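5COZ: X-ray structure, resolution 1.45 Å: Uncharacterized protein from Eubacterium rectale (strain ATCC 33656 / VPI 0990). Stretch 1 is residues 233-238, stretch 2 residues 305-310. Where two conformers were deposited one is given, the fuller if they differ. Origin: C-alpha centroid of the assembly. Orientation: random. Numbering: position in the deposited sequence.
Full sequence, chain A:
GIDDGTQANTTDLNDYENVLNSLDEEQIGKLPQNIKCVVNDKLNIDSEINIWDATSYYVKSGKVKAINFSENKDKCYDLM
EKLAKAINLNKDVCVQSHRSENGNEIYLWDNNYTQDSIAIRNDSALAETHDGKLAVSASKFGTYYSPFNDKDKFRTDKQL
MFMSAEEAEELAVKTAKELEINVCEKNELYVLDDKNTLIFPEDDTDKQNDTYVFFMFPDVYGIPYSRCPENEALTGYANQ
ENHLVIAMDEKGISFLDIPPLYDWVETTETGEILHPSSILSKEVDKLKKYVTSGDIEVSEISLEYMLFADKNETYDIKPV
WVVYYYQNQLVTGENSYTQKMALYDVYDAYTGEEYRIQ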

# COMPACT_ATOMS: atom_id res chain seq x y z
N ALA A 233 11.81 8.70 11.34
CA ALA A 233 12.60 8.40 12.54
C ALA A 233 12.90 6.90 12.64
O ALA A 233 13.98 6.51 13.09
N LEU A 234 11.93 6.08 12.21
CA LEU A 234 12.11 4.64 12.31
C LEU A 234 12.91 4.07 11.14
O LEU A 234 13.81 3.26 11.36
N THR A 235 12.60 4.52 9.91
CA THR A 235 13.24 3.91 8.72
C THR A 235 14.53 4.58 8.29
O THR A 235 15.29 3.99 7.52
N GLY A 236 14.73 5.82 8.71
CA GLY A 236 15.93 6.55 8.33
C GLY A 236 15.79 7.33 7.04
O GLY A 236 16.75 7.96 6.62
N TYR A 237 14.63 7.26 6.36
CA TYR A 237 14.46 8.00 5.11
C TYR A 237 12.98 8.30 4.92
O TYR A 237 12.16 7.90 5.78
N ALA A 238 12.63 9.08 3.88
CA ALA A 238 11.23 9.40 3.62
C ALA A 238 10.55 8.21 2.96
O ALA A 238 10.35 8.18 1.73
N TYR A 305 7.92 -6.46 5.00
CA TYR A 305 9.35 -6.21 5.02
C TYR A 305 9.58 -4.72 5.13
O TYR A 305 9.24 -3.95 4.22
N MSE A 306 10.21 -4.30 6.23
CA MSE A 306 10.52 -2.88 6.41
C MSE A 306 11.94 -2.61 5.93
O MSE A 306 12.83 -3.44 6.13
N LEU A 307 12.10 -1.46 5.27
CA LEU A 307 13.41 -1.02 4.83
C LEU A 307 13.98 0.02 5.76
O LEU A 307 13.27 0.95 6.17
N PHE A 308 15.28 -0.14 6.08
CA PHE A 308 15.98 0.79 6.95
C PHE A 308 17.17 1.32 6.20
O PHE A 308 18.04 0.54 5.78
N ALA A 309 17.23 2.65 6.02
CA ALA A 309 18.36 3.22 5.28
C ALA A 309 19.70 2.80 5.89
O ALA A 309 19.85 2.74 7.11
N ASP A 310 20.65 2.42 5.01
CA ASP A 310 21.95 1.98 5.48
C ASP A 310 22.99 3.00 5.04
O ASP A 310 23.39 3.84 5.84

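The most unusual feature of this contact is the way a helix ends against a strand: the carbonyl of the last helical residue, T235, takes a backbone hydrogen bond from the strand, and a glycine with positive phi follows at once. The amide of A309 is the donor (A309 N to T235 O, 2.8 Å, 162° at the hydrogen), and the same oxygen receives a CA-H...O contact from F308 CA at 3.3 Å from T235 O. One carbonyl thus meets two successive residues of the strand.

That glycine, G236, leaves helical geometry with a phi of 89°. At these angles a CB would be jammed against the carbonyl oxygen of T235, which by itself calls for glycine; an ideal CB would also lie a tight 3.3 Å from A309 CB. Across from it A309 points toward the first stretch, and A309 CB lies 3.8 Å from G236 O.

T235 is buried and takes the p rotamer (chi1 68°). Its CB lies 3.4 Å from L307 O, while its methyl, CG2, approaches the selenium of M306 (SE) at 4.3 Å. The hydroxyl serves its own stretch: Y237 N donates to T235 OG1 at 3.3 Å with a nearly straight angle of 171°, tying the turn together around the glycine; OG1 is also hydrogen-bonded to a residue just outside the stretches. Threonine suits this place because it offers a methyl for packing and an oxygen for the turn.

L234 and M306 both leave their backbones sideways, but their ends come nearer to the opposing stretch. L234 is t, p and places CD2 3.7 Å from M306 SE; M306, a selenomethionine in t, t, m, is long enough to reach this apolar meeting. L234 CD1 also packs 4.1 Å from F308 CE1. The F308 side chain, with chi1 m, brings its ring edge to the backbone, CD1 lying 3.4 Å from L234 O, so that the electropositive rim of the ring faces a carbonyl oxygen.

Y237, with chi1 p at 73°, points toward the strand. Its ring edge meets L307 O, 3.6 Å from CE1, and the same CE1 packs 4.2 Å from L307 CB, while Y237 CD1 lies 4.2 Å from A309 CB. L307 itself is m, t in the conformer given. Tyrosine combines an apolar ring with a polar tip: water 1 donates to L307 O at 2.9 Å from the water oxygen, and a weak hydrogen bond, of undecided direction, joins Y237 OH and the oxygen of water 1 at 3.5 Å, linking side chain to strand.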

# COMPACT_ATOMS: atom_id res chain seq x y z
CB ALA A 233 11.86 8.85 13.79
CB LEU A 234 10.72 4.00 12.34
CG LEU A 234 10.65 2.46 12.42
CD1 LEU A 234 11.48 1.91 13.60
CD2 LEU A 234 9.22 2.03 12.49
CB THR A 235 12.28 3.95 7.53
OG1 THR A 235 12.11 5.33 7.16
CG2 THR A 235 10.90 3.33 7.85
CB TYR A 237 15.03 7.19 3.92
CG TYR A 237 14.19 5.99 3.50
CD1 TYR A 237 14.14 4.84 4.29
CD2 TYR A 237 13.47 6.00 2.31
CE1 TYR A 237 13.36 3.74 3.92
CE2 TYR A 237 12.70 4.89 1.92
CZ TYR A 237 12.65 3.77 2.73
OH TYR A 237 11.87 2.70 2.38
CB ALA A 238 11.13 10.66 2.75
CB TYR A 305 10.00 -6.72 3.72
CG TYR A 305 10.59 -8.11 3.79
CD1 TYR A 305 11.48 -8.47 4.80
CD2 TYR A 305 10.35 -9.04 2.78
CE1 TYR A 305 12.11 -9.71 4.81
CE2 TYR A 305 10.99 -10.28 2.77
CZ TYR A 305 11.87 -10.61 3.78
OH TYR A 305 12.51 -11.83 3.75
CB MSE A 306 10.36 -2.47 7.87
CG MSE A 306 10.60 -0.98 8.06
SE MSE A 306 9.93 -0.35 9.76
CE MSE A 306 8.08 -0.20 9.28
CB LEU A 307 13.37 -0.46 3.45
CG LEU A 307 12.96 -1.41 2.35
CD1 LEU A 307 13.38 -0.87 1.14
CD2 LEU A 307 13.72 -2.71 2.41
CB PHE A 308 16.41 0.09 8.26
CG PHE A 308 15.27 -0.49 9.06
CD1 PHE A 308 14.58 0.30 9.98
CD2 PHE A 308 14.83 -1.79 8.84
CE1 PHE A 308 13.53 -0.24 10.73
CE2 PHE A 308 13.79 -2.32 9.58
CZ PHE A 308 13.15 -1.55 10.53
CB ALA A 309 18.25 4.74 5.26
CB ASP A 310 22.25 0.54 4.98
CG ASP A 310 23.58 -0.06 5.43
OD1 ASP A 310 24.22 0.51 6.34
OD2 ASP A 310 23.94 -1.12 4.89
O HOH W 1 10.56 1.16 5.21